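Local structure of tapirin (6N2C) at residues F196-T201 with S217-P222; N306-N311 with D324-K329; I346-V351 with T368-D373; I466-I471 with K566-I571; V487-N492 with I517-I522. The protein probably binds cellulose through a zinc-containing beta-helix domain, anchoring cells of an extremely thermophilic bacterium to plant material. One frame throughout, in Å; residues are numbered along the deposited sequence. Where two conformers were deposited one is given.

Contact 1: F196-T201 with S217-P222; sequences FNNNIT and SDNNRP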
# COMPACT_ATOMS: atom_id res chain seq x y z
N PHE A 196 -5.67 12.13 -10.43
CA PHE A 196 -6.96 11.67 -10.86
C PHE A 196 -8.01 12.79 -10.55
O PHE A 196 -7.66 13.91 -10.31
CB PHE A 196 -7.32 10.34 -10.24
CG PHE A 196 -6.52 9.16 -10.80
CD1 PHE A 196 -6.71 8.74 -12.13
CD2 PHE A 196 -5.65 8.45 -10.03
CE1 PHE A 196 -6.04 7.66 -12.65
CE2 PHE A 196 -4.95 7.36 -10.60
CZ PHE A 196 -5.14 6.99 -11.91
N ASN A 197 -9.24 12.49 -10.78
CA ASN A 197 -10.34 13.44 -10.57
C ASN A 197 -11.46 12.62 -10.04
O ASN A 197 -11.34 11.38 -9.94
CB ASN A 197 -10.68 14.14 -11.85
CG ASN A 197 -11.08 15.59 -11.62
OD1 ASN A 197 -11.83 15.85 -10.67
ND2 ASN A 197 -10.55 16.54 -12.45
N ASN A 198 -12.57 13.26 -9.73
CA ASN A 198 -13.63 12.54 -9.06
C ASN A 198 -14.28 11.49 -9.96
O ASN A 198 -14.44 11.70 -11.17
CB ASN A 198 -14.76 13.49 -8.59
CG ASN A 198 -14.26 14.65 -7.76
OD1 ASN A 198 -14.01 15.71 -8.28
ND2 ASN A 198 -14.09 14.43 -6.42
N ASN A 199 -14.70 10.40 -9.34
CA ASN A 199 -15.42 9.30 -10.01
C ASN A 199 -14.70 8.71 -11.25
O ASN A 199 -15.29 8.59 -12.32
CB ASN A 199 -16.81 9.78 -10.35
CG ASN A 199 -17.46 10.35 -9.11
OD1 ASN A 199 -17.52 9.66 -8.08
ND2 ASN A 199 -17.93 11.57 -9.18
N ILE A 200 -13.39 8.46 -11.09
CA ILE A 200 -12.63 7.75 -12.13
C ILE A 200 -12.57 6.32 -11.71
O ILE A 200 -12.30 6.04 -10.54
CB ILE A 200 -11.26 8.44 -12.43
CG1 ILE A 200 -11.59 9.89 -12.97
CG2 ILE A 200 -10.43 7.60 -13.45
CD1 ILE A 200 -10.47 10.75 -13.50
N THR A 201 -12.81 5.39 -12.64
CA THR A 201 -12.63 3.96 -12.43
C THR A 201 -11.53 3.50 -13.36
O THR A 201 -11.61 3.75 -14.55
CB THR A 201 -13.90 3.20 -12.73
OG1 THR A 201 -14.97 3.66 -11.86
CG2 THR A 201 -13.75 1.77 -12.51
N SER A 217 -12.29 12.21 -4.08
CA SER A 217 -13.40 11.50 -3.52
C SER A 217 -14.38 10.98 -4.59
O SER A 217 -14.60 11.61 -5.67
CB SER A 217 -14.19 12.40 -2.54
OG SER A 217 -14.96 13.32 -3.31
N ASP A 218 -14.91 9.80 -4.34
CA ASP A 218 -15.92 9.18 -5.15
C ASP A 218 -17.30 9.42 -4.51
O ASP A 218 -17.64 8.92 -3.48
CB ASP A 218 -15.67 7.72 -5.31
CG ASP A 218 -14.47 7.42 -6.26
OD1 ASP A 218 -14.06 8.30 -7.10
OD2 ASP A 218 -13.94 6.30 -6.09
N ASN A 219 -18.06 10.26 -5.17
CA ASN A 219 -19.37 10.68 -4.67
C ASN A 219 -20.47 10.20 -5.59
O ASN A 219 -21.62 10.30 -5.24
CB ASN A 219 -19.42 12.26 -4.53
CG ASN A 219 -18.79 13.00 -5.73
OD1 ASN A 219 -19.26 12.85 -6.87
ND2 ASN A 219 -17.69 13.77 -5.48
N ASN A 220 -20.10 9.66 -6.75
CA ASN A 220 -21.01 9.20 -7.78
C ASN A 220 -20.25 8.24 -8.75
O ASN A 220 -20.19 8.48 -9.95
CB ASN A 220 -21.59 10.40 -8.55
CG ASN A 220 -22.66 10.00 -9.57
OD1 ASN A 220 -23.31 8.98 -9.43
ND2 ASN A 220 -22.82 10.81 -10.62
N ARG A 221 -19.63 7.19 -8.19
CA ARG A 221 -18.78 6.28 -8.97
C ARG A 221 -19.63 4.99 -9.16
O ARG A 221 -20.00 4.33 -8.15
CB ARG A 221 -17.45 5.99 -8.26
CG ARG A 221 -16.44 5.27 -9.13
CD ARG A 221 -15.49 4.37 -8.35
NE ARG A 221 -16.12 3.31 -7.55
CZ ARG A 221 -16.22 3.24 -6.21
NH1 ARG A 221 -16.83 2.22 -5.64
NH2 ARG A 221 -15.72 4.18 -5.42
N PRO A 222 -19.98 4.68 -10.43
CA PRO A 222 -20.83 3.48 -10.68
C PRO A 222 -20.09 2.14 -10.44
O PRO A 222 -20.72 1.21 -9.98
CB PRO A 222 -21.25 3.63 -12.14
CG PRO A 222 -20.13 4.43 -12.77
CD PRO A 222 -19.54 5.32 -11.69
O HOH W 1 -11.97 8.17 -8.64

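Contact 2: N306-N311 with D324-K329; sequences NLVTIN and DKMVLK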
# COMPACT_ATOMS: atom_id res chain seq x y z
N ASN A 306 -12.28 1.95 11.75
CA ASN A 306 -11.24 1.48 10.78
C ASN A 306 -11.08 0.01 10.95
O ASN A 306 -11.42 -0.62 12.00
CB ASN A 306 -9.94 2.17 11.05
CG ASN A 306 -9.99 3.63 10.85
OD1 ASN A 306 -10.27 4.13 9.70
ND2 ASN A 306 -9.57 4.39 11.88
N LEU A 307 -10.46 -0.64 9.96
CA LEU A 307 -10.17 -2.06 10.13
C LEU A 307 -8.91 -2.37 9.30
O LEU A 307 -8.92 -2.12 8.10
CB LEU A 307 -11.29 -2.93 9.63
CG LEU A 307 -11.09 -4.46 9.70
CD1 LEU A 307 -10.72 -4.87 11.07
CD2 LEU A 307 -12.24 -5.24 9.13
N VAL A 308 -7.85 -2.77 9.95
CA VAL A 308 -6.65 -3.26 9.27
C VAL A 308 -6.56 -4.78 9.60
O VAL A 308 -6.37 -5.17 10.74
CB VAL A 308 -5.37 -2.57 9.71
CG1 VAL A 308 -4.20 -3.24 8.99
CG2 VAL A 308 -5.43 -1.08 9.36
N THR A 309 -6.78 -5.64 8.57
CA THR A 309 -6.75 -7.05 8.71
C THR A 309 -5.43 -7.61 8.12
O THR A 309 -5.12 -7.27 6.94
CB THR A 309 -7.95 -7.66 7.97
OG1 THR A 309 -9.17 -7.20 8.58
CG2 THR A 309 -7.91 -9.13 8.08
N ILE A 310 -4.67 -8.37 8.89
CA ILE A 310 -3.38 -8.92 8.48
C ILE A 310 -3.48 -10.43 8.33
O ILE A 310 -3.79 -11.14 9.31
CB ILE A 310 -2.27 -8.60 9.51
CG1 ILE A 310 -2.12 -7.10 9.78
CG2 ILE A 310 -0.89 -9.22 9.13
CD1 ILE A 310 -1.81 -6.24 8.60
N ASN A 311 -3.26 -10.93 7.10
CA ASN A 311 -3.30 -12.35 6.78
C ASN A 311 -1.95 -13.10 6.96
O ASN A 311 -1.96 -14.30 7.32
CB ASN A 311 -3.93 -12.55 5.39
CG ASN A 311 -5.41 -12.27 5.41
OD1 ASN A 311 -6.15 -13.07 5.97
ND2 ASN A 311 -5.86 -11.27 4.71
N ASP A 324 -10.44 1.85 16.89
CA ASP A 324 -10.75 0.52 16.40
C ASP A 324 -10.40 0.48 14.92
O ASP A 324 -10.75 1.44 14.25
CB ASP A 324 -12.19 0.11 16.66
CG ASP A 324 -13.24 1.10 16.12
OD1 ASP A 324 -13.13 2.36 16.28
OD2 ASP A 324 -14.16 0.62 15.48
N LYS A 325 -9.77 -0.57 14.38
CA LYS A 325 -9.07 -1.66 15.05
C LYS A 325 -8.05 -2.32 14.08
O LYS A 325 -7.95 -1.97 12.91
CB LYS A 325 -10.03 -2.75 15.55
CG LYS A 325 -10.90 -3.42 14.49
CD LYS A 325 -11.93 -4.33 15.18
CE LYS A 325 -13.02 -4.88 14.25
NZ LYS A 325 -13.86 -5.91 14.93
N MET A 326 -7.26 -3.21 14.63
CA MET A 326 -6.37 -4.10 13.84
C MET A 326 -6.78 -5.53 14.20
O MET A 326 -7.01 -5.77 15.41
CB MET A 326 -4.96 -3.93 14.20
CG MET A 326 -4.04 -4.85 13.41
SD MET A 326 -2.31 -4.42 13.72
CE MET A 326 -1.94 -3.44 12.38
N VAL A 327 -6.97 -6.39 13.20
CA VAL A 327 -7.17 -7.83 13.38
C VAL A 327 -6.01 -8.67 12.81
O VAL A 327 -5.64 -8.45 11.64
CB VAL A 327 -8.48 -8.27 12.72
CG1 VAL A 327 -8.65 -9.80 12.70
CG2 VAL A 327 -9.68 -7.63 13.49
N LEU A 328 -5.42 -9.55 13.64
CA LEU A 328 -4.40 -10.53 13.18
C LEU A 328 -5.13 -11.84 12.91
O LEU A 328 -5.68 -12.44 13.83
CB LEU A 328 -3.29 -10.69 14.19
CG LEU A 328 -2.62 -9.42 14.68
CD1 LEU A 328 -1.51 -9.76 15.60
CD2 LEU A 328 -2.16 -8.53 13.53
N LYS A 329 -5.21 -12.24 11.64
CA LYS A 329 -5.81 -13.50 11.29
C LYS A 329 -4.94 -14.68 11.75
O LYS A 329 -3.79 -14.51 12.16
CB LYS A 329 -6.08 -13.57 9.79
CG LYS A 329 -7.12 -12.56 9.29
CD LYS A 329 -8.48 -12.71 10.02
CE LYS A 329 -9.71 -12.34 9.21
NZ LYS A 329 -10.93 -11.98 10.02
O HOH W 2 -13.57 -1.79 13.01
O HOH W 3 -10.96 -8.81 9.88

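Contact 3: I346-V351 with T368-D373; sequences ILSADV and TIDAPD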
# COMPACT_ATOMS: atom_id res chain seq x y z
N ILE A 346 -7.84 -0.89 19.67
CA ILE A 346 -8.11 -2.30 19.84
C ILE A 346 -7.17 -3.14 18.87
O ILE A 346 -7.17 -2.88 17.66
CB ILE A 346 -9.54 -2.66 19.46
CG1 ILE A 346 -10.51 -1.90 20.36
CG2 ILE A 346 -9.75 -4.17 19.60
CD1 ILE A 346 -11.97 -2.13 19.99
N LEU A 347 -6.48 -4.10 19.44
CA LEU A 347 -5.73 -5.17 18.68
C LEU A 347 -6.40 -6.48 19.05
O LEU A 347 -6.37 -6.90 20.23
CB LEU A 347 -4.27 -5.26 19.09
CG LEU A 347 -3.38 -6.35 18.44
CD1 LEU A 347 -3.44 -6.22 16.93
CD2 LEU A 347 -2.00 -6.34 19.01
N SER A 348 -6.96 -7.12 18.05
CA SER A 348 -7.59 -8.42 18.14
C SER A 348 -6.84 -9.44 17.32
O SER A 348 -6.45 -9.15 16.18
CB SER A 348 -9.00 -8.27 17.61
OG SER A 348 -9.75 -9.43 17.70
N ALA A 349 -6.66 -10.65 17.85
CA ALA A 349 -5.83 -11.65 17.21
C ALA A 349 -6.36 -13.04 17.37
O ALA A 349 -6.83 -13.43 18.46
CB ALA A 349 -4.39 -11.58 17.70
N ASP A 350 -6.26 -13.81 16.31
CA ASP A 350 -6.79 -15.17 16.28
C ASP A 350 -5.75 -16.18 16.65
O ASP A 350 -4.62 -15.85 17.05
CB ASP A 350 -7.39 -15.45 14.88
CG ASP A 350 -8.54 -14.53 14.50
OD1 ASP A 350 -9.27 -13.97 15.36
OD2 ASP A 350 -8.73 -14.35 13.28
N VAL A 351 -6.14 -17.45 16.60
CA VAL A 351 -5.23 -18.57 16.92
C VAL A 351 -3.84 -18.53 16.26
O VAL A 351 -3.71 -18.23 15.09
CB VAL A 351 -5.91 -19.93 16.61
CG1 VAL A 351 -6.27 -20.05 15.11
CG2 VAL A 351 -5.07 -21.12 17.04
N THR A 368 -6.97 -1.97 24.36
CA THR A 368 -7.36 -3.37 24.39
C THR A 368 -6.47 -4.22 23.52
O THR A 368 -6.22 -3.87 22.35
CB THR A 368 -8.78 -3.53 23.87
OG1 THR A 368 -9.73 -2.76 24.67
CG2 THR A 368 -9.21 -4.94 23.93
N ILE A 369 -6.00 -5.32 24.09
CA ILE A 369 -5.53 -6.44 23.31
C ILE A 369 -6.42 -7.63 23.61
O ILE A 369 -6.43 -8.16 24.71
CB ILE A 369 -4.03 -6.74 23.59
CG1 ILE A 369 -3.14 -5.49 23.34
CG2 ILE A 369 -3.56 -7.92 22.80
CD1 ILE A 369 -1.64 -5.67 23.67
N ASP A 370 -7.11 -8.10 22.60
CA ASP A 370 -7.98 -9.26 22.71
C ASP A 370 -7.44 -10.36 21.85
O ASP A 370 -7.74 -10.44 20.64
CB ASP A 370 -9.36 -8.86 22.23
CG ASP A 370 -10.37 -10.03 22.30
OD1 ASP A 370 -10.10 -11.11 22.82
OD2 ASP A 370 -11.44 -9.80 21.81
N ALA A 371 -6.61 -11.17 22.48
CA ALA A 371 -5.73 -12.12 21.75
C ALA A 371 -5.42 -13.31 22.61
O ALA A 371 -4.27 -13.57 22.92
CB ALA A 371 -4.44 -11.40 21.33
N PRO A 372 -6.47 -14.07 22.99
CA PRO A 372 -6.29 -15.03 24.10
C PRO A 372 -5.31 -16.15 23.80
O PRO A 372 -4.81 -16.74 24.73
CB PRO A 372 -7.72 -15.57 24.31
CG PRO A 372 -8.31 -15.48 22.92
CD PRO A 372 -7.85 -14.11 22.48
N ASP A 373 -5.02 -16.47 22.52
CA ASP A 373 -4.01 -17.46 22.15
C ASP A 373 -2.64 -16.89 21.79
O ASP A 373 -1.71 -17.64 21.38
CB ASP A 373 -4.49 -18.38 20.98
CG ASP A 373 -3.61 -19.59 20.81
OD1 ASP A 373 -3.25 -20.22 21.86
OD2 ASP A 373 -3.18 -19.95 19.67
O HOH W 4 -5.27 -15.11 20.12

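Contact 4: I466-I471 with K566-I571; sequences IRLDNI and KNIIKI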
# COMPACT_ATOMS: atom_id res chain seq x y z
N ILE A 466 12.47 1.58 -19.75
CA ILE A 466 11.62 2.56 -20.36
C ILE A 466 12.37 3.88 -20.36
O ILE A 466 12.74 4.43 -19.31
CB ILE A 466 10.16 2.69 -19.75
CG1 ILE A 466 9.37 3.68 -20.54
CG2 ILE A 466 10.16 3.00 -18.28
CD1 ILE A 466 7.88 3.76 -20.30
N ARG A 467 12.48 4.48 -21.54
CA ARG A 467 13.43 5.62 -21.75
C ARG A 467 12.70 6.65 -22.58
O ARG A 467 12.92 6.72 -23.83
CB ARG A 467 14.69 5.14 -22.47
CG ARG A 467 15.42 4.15 -21.61
CD ARG A 467 16.70 3.66 -22.20
NE ARG A 467 17.21 2.57 -21.45
CZ ARG A 467 18.25 1.82 -21.82
NH1 ARG A 467 19.02 2.19 -22.88
NH2 ARG A 467 18.54 0.72 -21.14
N LEU A 468 11.90 7.49 -21.93
CA LEU A 468 11.13 8.46 -22.68
C LEU A 468 12.01 9.52 -23.34
O LEU A 468 11.63 10.14 -24.32
CB LEU A 468 9.98 9.03 -21.88
CG LEU A 468 8.99 7.97 -21.39
CD1 LEU A 468 7.91 8.59 -20.47
CD2 LEU A 468 8.40 7.15 -22.52
N ASP A 469 13.24 9.69 -22.84
CA ASP A 469 14.19 10.61 -23.50
C ASP A 469 14.68 10.10 -24.82
O ASP A 469 15.35 10.88 -25.54
CB ASP A 469 15.37 10.92 -22.58
CG ASP A 469 15.01 11.89 -21.44
OD1 ASP A 469 13.94 12.54 -21.46
OD2 ASP A 469 15.84 12.06 -20.57
N ASN A 470 14.40 8.82 -25.18
CA ASN A 470 14.74 8.28 -26.46
C ASN A 470 13.69 8.65 -27.51
O ASN A 470 13.80 8.18 -28.65
CB ASN A 470 15.02 6.80 -26.42
CG ASN A 470 16.34 6.50 -25.77
OD1 ASN A 470 17.18 7.44 -25.63
ND2 ASN A 470 16.62 5.23 -25.46
N ILE A 471 12.66 9.43 -27.16
CA ILE A 471 11.73 9.96 -28.13
C ILE A 471 12.39 11.24 -28.70
O ILE A 471 12.39 12.27 -28.02
CB ILE A 471 10.37 10.32 -27.53
CG1 ILE A 471 9.68 9.11 -26.90
CG2 ILE A 471 9.49 10.96 -28.54
CD1 ILE A 471 8.58 9.52 -26.00
N LYS A 566 13.30 2.05 -31.46
CA LYS A 566 13.87 3.28 -31.00
C LYS A 566 14.41 3.23 -29.60
O LYS A 566 14.95 4.24 -29.10
CB LYS A 566 12.88 4.41 -31.13
CG LYS A 566 12.26 4.67 -32.49
CD LYS A 566 13.28 4.71 -33.65
CE LYS A 566 12.67 5.28 -34.89
NZ LYS A 566 13.50 4.92 -36.06
N ASN A 567 14.44 2.05 -28.99
CA ASN A 567 14.85 1.83 -27.63
C ASN A 567 14.13 2.76 -26.64
O ASN A 567 14.70 3.14 -25.58
CB ASN A 567 16.38 1.97 -27.42
CG ASN A 567 17.25 0.91 -28.14
OD1 ASN A 567 18.47 1.05 -28.13
ND2 ASN A 567 16.67 -0.16 -28.66
N ILE A 568 12.86 3.10 -26.93
CA ILE A 568 12.05 3.83 -25.98
C ILE A 568 11.58 2.84 -24.90
O ILE A 568 11.37 3.20 -23.74
CB ILE A 568 10.89 4.55 -26.70
CG1 ILE A 568 11.40 5.61 -27.59
CG2 ILE A 568 9.88 5.13 -25.68
CD1 ILE A 568 10.46 6.03 -28.67
N ILE A 569 11.41 1.58 -25.29
CA ILE A 569 11.31 0.49 -24.33
C ILE A 569 12.28 -0.58 -24.66
O ILE A 569 12.69 -0.74 -25.80
CB ILE A 569 9.84 -0.06 -24.23
CG1 ILE A 569 9.39 -0.66 -25.57
CG2 ILE A 569 8.91 1.06 -23.76
CD1 ILE A 569 8.04 -1.38 -25.56
N LYS A 570 12.70 -1.30 -23.64
CA LYS A 570 13.54 -2.49 -23.79
C LYS A 570 12.84 -3.57 -23.01
O LYS A 570 12.47 -3.32 -21.80
CB LYS A 570 14.98 -2.22 -23.23
CG LYS A 570 15.85 -1.33 -24.13
CD LYS A 570 17.36 -1.69 -24.07
CE LYS A 570 18.12 -0.94 -25.14
NZ LYS A 570 19.60 -1.23 -25.05
N ILE A 571 12.74 -4.76 -23.60
CA ILE A 571 12.10 -5.92 -22.95
C ILE A 571 13.16 -6.97 -22.75
O ILE A 571 13.80 -7.38 -23.72
CB ILE A 571 10.92 -6.47 -23.74
CG1 ILE A 571 9.83 -5.40 -23.93
CG2 ILE A 571 10.34 -7.73 -23.04
CD1 ILE A 571 8.80 -5.79 -24.99
O HOH W 5 20.67 -1.02 -22.11
O HOH W 6 15.95 6.72 -30.32

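Contact 5: V487-N492 with I517-I522; sequences VSTGQN and ITKSGI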
# COMPACT_ATOMS: atom_id res chain seq x y z
N VAL A 487 3.28 9.09 -30.52
CA VAL A 487 4.57 9.12 -29.88
C VAL A 487 5.02 10.57 -30.09
O VAL A 487 5.16 10.96 -31.24
CB VAL A 487 5.62 8.13 -30.41
CG1 VAL A 487 6.84 8.07 -29.47
CG2 VAL A 487 5.04 6.68 -30.49
N SER A 488 5.15 11.31 -28.95
CA SER A 488 5.31 12.75 -29.02
C SER A 488 6.54 13.23 -28.29
O SER A 488 6.78 12.81 -27.17
CB SER A 488 4.10 13.43 -28.46
OG SER A 488 4.20 14.88 -28.61
N THR A 489 7.28 14.17 -28.93
CA THR A 489 8.39 14.85 -28.28
C THR A 489 7.83 15.92 -27.34
O THR A 489 8.60 16.44 -26.50
CB THR A 489 9.35 15.53 -29.28
OG1 THR A 489 8.58 16.44 -30.06
CG2 THR A 489 10.06 14.57 -30.18
N GLY A 490 6.56 16.28 -27.44
CA GLY A 490 6.00 17.33 -26.64
C GLY A 490 6.22 18.74 -27.20
O GLY A 490 5.85 19.69 -26.57
N GLN A 491 6.80 18.88 -28.37
CA GLN A 491 7.02 20.22 -28.94
C GLN A 491 5.68 20.83 -29.36
O GLN A 491 5.42 22.01 -29.09
CB GLN A 491 7.99 20.16 -30.10
CG GLN A 491 9.39 19.79 -29.64
CD GLN A 491 10.26 19.20 -30.74
OE1 GLN A 491 10.10 19.53 -31.92
NE2 GLN A 491 11.19 18.34 -30.35
N ASN A 492 4.78 20.01 -29.92
CA ASN A 492 3.45 20.53 -30.30
C ASN A 492 2.43 20.25 -29.17
O ASN A 492 1.96 19.14 -28.93
CB ASN A 492 3.02 19.94 -31.64
CG ASN A 492 1.67 20.49 -32.15
OD1 ASN A 492 0.81 20.96 -31.38
ND2 ASN A 492 1.48 20.37 -33.46
N ILE A 517 2.29 8.05 -25.88
CA ILE A 517 3.57 7.92 -25.26
C ILE A 517 4.31 9.23 -25.49
O ILE A 517 4.60 9.54 -26.68
CB ILE A 517 4.39 6.77 -25.82
CG1 ILE A 517 3.64 5.41 -25.68
CG2 ILE A 517 5.73 6.68 -25.04
CD1 ILE A 517 2.77 5.11 -26.89
N THR A 518 4.63 9.97 -24.43
CA THR A 518 5.05 11.38 -24.69
C THR A 518 6.05 11.89 -23.71
O THR A 518 6.13 11.40 -22.58
CB THR A 518 3.87 12.32 -24.67
OG1 THR A 518 4.33 13.68 -24.95
CG2 THR A 518 3.12 12.34 -23.36
N LYS A 519 6.99 12.72 -24.22
CA LYS A 519 7.93 13.40 -23.33
C LYS A 519 7.31 14.54 -22.57
O LYS A 519 7.89 15.04 -21.61
CB LYS A 519 9.07 13.98 -24.13
CG LYS A 519 10.02 13.01 -24.69
CD LYS A 519 11.50 13.57 -24.88
CE LYS A 519 11.58 14.59 -25.97
NZ LYS A 519 12.98 14.74 -26.53
N SER A 520 6.16 15.02 -22.97
CA SER A 520 5.36 16.02 -22.25
C SER A 520 4.60 15.35 -21.11
O SER A 520 4.75 14.13 -20.88
CB SER A 520 4.36 16.77 -23.20
OG SER A 520 3.28 15.95 -23.69
N GLY A 521 3.80 16.14 -20.41
CA GLY A 521 2.70 15.56 -19.65
C GLY A 521 1.51 15.27 -20.54
O GLY A 521 1.58 15.47 -21.74
N ILE A 522 0.48 14.75 -19.95
CA ILE A 522 -0.80 14.47 -20.57
C ILE A 522 -1.90 15.04 -19.75
O ILE A 522 -2.10 14.63 -18.64
CB ILE A 522 -1.10 12.96 -20.80
CG1 ILE A 522 -0.05 12.33 -21.69
CG2 ILE A 522 -2.46 12.79 -21.43
CD1 ILE A 522 -0.02 10.80 -21.75
O HOH W 7 12.57 17.02 -28.43

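Contact 1: F196-T201 with S217-P222
Asn-199 reaches from the start of strand 200-203 into the loop 217-222, tying together two successive coils of the beta-helix at a corner. Its CB and CG lie against the carbonyl oxygen of Asn-220, with CG 3.4 Å from that O. Beyond them the amide forks. OD1 accepts from Asn-220 N at 2.9 Å, the donor standing above the carbonyl plane, and takes a second, weak bond from Asn-219 N. ND2 gives a nearly straight bond to Asn-219 OD1 (3.0 Å, 177°); the two side-chain amides are turned almost perpendicular. An alanine here would probably leave Asn-219 OD1 and the two loop N-H groups without this mate, freeing the loop to shift. Next to it, Asp-218 OD1 receives a weak bond from Asn-199 N, while its OD2 forms a salt bridge with Arg-221 NH2, at 2.8 Å, and is hydrogen-bonded to Thr-226 and Asn-245. Thr-201, whose side chain is about 6 Å from that of the zinc ligand Glu-551, meets the Arg-221 chain crosswise. One residue earlier in each segment, Asn-198 ND2 donates in its amide plane to a lone pair of Ser-217 O, 3.0 Å away.

Contact 2: N306-N311 with D324-K329
Leu-307 and Val-327 meet on the outer face of a parallel beta-helix, where strands 307-310 and 326-328 of consecutive coils run side by side, their axes 4.7 Å apart. Four backbone bonds of good geometry, Val-308 N to Lys-325 O, Val-327 N to Val-308 O, Ile-310 N to Val-327 O and Lys-329 N to Ile-310 O, zip the strands together. Two weak ones extend the ladder to Asn-306 and Asp-324, next to a cis peptide that precedes Lys-325.

The relief of each face follows from this register. Outside, the CD1 methyl of Leu-307 is the bump: chi1 of 178° puts CG anti to the backbone N, and chi2 of 53° then turns CD1 into the notch between Val-327 CG2, 3.8 Å away, and the aliphatic stem of Lys-325, in the conformer described. Inside, Val-308, Ile-310, Met-326 and Leu-328 face the core of the coil. The Met-326 chain bends at its last torsion, and its CE comes 4.1 Å from Val-308 CG1, more loosely against Ile-310 CG1, while further side-chain contacts run to Leu-298, Ile-300, Leu-319 and Ile-321. Ile-310 and Leu-328 lie alongside each other, pointing the same way, with CG1 and CD2 4.0 Å apart.

Back on the outer face, the methyl CG2 of Thr-309 nestles against Lys-329, a side chain modelled in two conformers. In the one described, the lysine folds at chi2 around that methyl, and a water donates to Thr-309 OG1 at 2.7 Å while accepting from Lys-329 NZ.

Contact 3: I346-V351 with T368-D373
Ala-349 and Ala-371 press their methyl groups together, CB to CB 3.6 Å, where two strands are joined by three backbone bonds. Leu-347 N donates to Thr-368 O, Asp-370 N to Leu-347 O and Ala-349 N to Asp-370 O, all between 2.8 and 3.0 Å. Beside the alanines, Leu-347 CD2 stands 4.4 Å from Ile-369 CG2, a looser apolar touch on the same buried side. On the opposite face Ile-346 pairs with Thr-368, and Ser-348 with Asp-370.

This is a rung of the parallel beta-helix: strands 346-349 and 368-371 occupy equivalent places in consecutive coils, only 6° from parallel. Past Ala-371 the chain turns a corner at Pro-372 and Asp-373. There a water takes over the bridging, donating to Ala-349 O and accepting from Asp-373 N, both at 2.8 Å.

The next shell fixes these groups from both sides. Leu-347 also packs on Met-326 and Leu-328 of the preceding coil, and Ile-369 on Leu-389 of the following one. With CG anti to the backbone N (chi1 -167°), Asp-373 runs alongside Val-351, whose CG2, in the conformer described, lies 3.4 Å from OD2; OD2 accepts from Gly-352 N, and OD1 forms a salt bridge with Lys-392.

Contact 4: I466-I471 with K566-I571
Ile-466 and Ile-569 form a single backbone bridge, CA to CA 4.5 Å, sealed by one bond from Arg-467 N to Ile-568 O at 2.8 Å. Around it the side chain of Ile-568 carries most of the apolar contact. Its CD1 presses on Ile-471 CG1 at 3.6 Å and its CG2 on Leu-468 CD2 at 4.0 Å, each neighbour crossing it at about a right angle. CG1 lies over the backbone carbonyl of Asn-470. Ile-568 thus rests against the 3-10 turn 468-470 and the Ile-471 that follows it, with Leu-563 also packing on it.

Asn-470 adds the polar grip. ND2 reaches Asn-567 O at 2.8 Å in a nearly straight bond; the acceptor lies close to the amide plane of Asn-470, whereas the donor stands well above the plane of the carbonyl. A water nearby donates to both Asn-470 O and Lys-566 O. At the other end the extended Arg-467 lays one face of its guanidinium on Lys-570 CD. The two like charges come within 4.1 Å, NH1 to NZ, and a water accepting from Arg-467 NH2 and Lys-570 NZ probably eases their repulsion, while the arginine is also tied to the carbonyls of Thr-463 and Asn-464.

The carbonyl that Asn-470 grips belongs to the C-prime residue of a Schellman motif: Asn-567, with its positive phi, ends helix 557-565 as its own N bonds to Leu-564 O and Ile-568 N to Leu-563 O.

Contact 5: V487-N492 with I517-I522
An ST turn finishes strand 483-488 at Ser-488, just where this residue lies beside Thr-518 of the neighbouring parallel strand. Ser-488 OG, anti to its backbone N (chi1 -176°), accepts from Gly-490 N at 3.0 Å and is also bonded to Asp-495 OD2. Were an alanine to replace this serine, the bonds to Gly-490 N and Asp-495 OD2 would go, and the turn would probably lose the brace that holds it closed. The backbone supplies the rest of the grip: Ser-488 N donates to Ile-517 O at 2.9 Å, and Ser-488 O receives Lys-519 N at 3.0 Å. Thr-518 OG1 approaches Ser-488 CB to 3.5 Å.

The two strands lie at one end of the beta-helix, with 483-488 outermost among these parallel strands, and the chain passes from one to the other through helix 494-500. Val-487 and Ile-517 lie on the face away from the coil interior, and both pack against Leu-559 of helix 557-565.

Past the strands, Gly-490, with a positive phi, sets its CA 3.9 Å from Ser-520 CB. Lys-519 bends along the turn, its CB 3.4 Å and its CE 3.5 Å from Thr-489 O, and its NZ bonds onward to Ile-471 O. Ser-520 OG donates to a lone pair of Gly-521 O at 2.6 Å.

How the contacts relate
From the N terminus, contact 1 closes first, joining strand 200-203 to the loop before strand 227-229, near the zinc end of the solenoid. Contacts 2 and 3 follow in series, each closing one coil. These two touch, since strands 326-328 and 346-349 are neighbours: Leu-328 N lies 2.8 Å from Ser-348 O. After strand 434-436 the chain returns to the first end, where later strands add coils beside the first. There contact 4 closes a long loop by joining 466-471 to the segment after helix 557-565, and contact 5 nests inside that loop, with Leu-468 CD2 3.7 Å from Ile-517 CG2. Contacts 3 and 5, about 54 Å apart between centres, lie on opposite sides of the chain's centre.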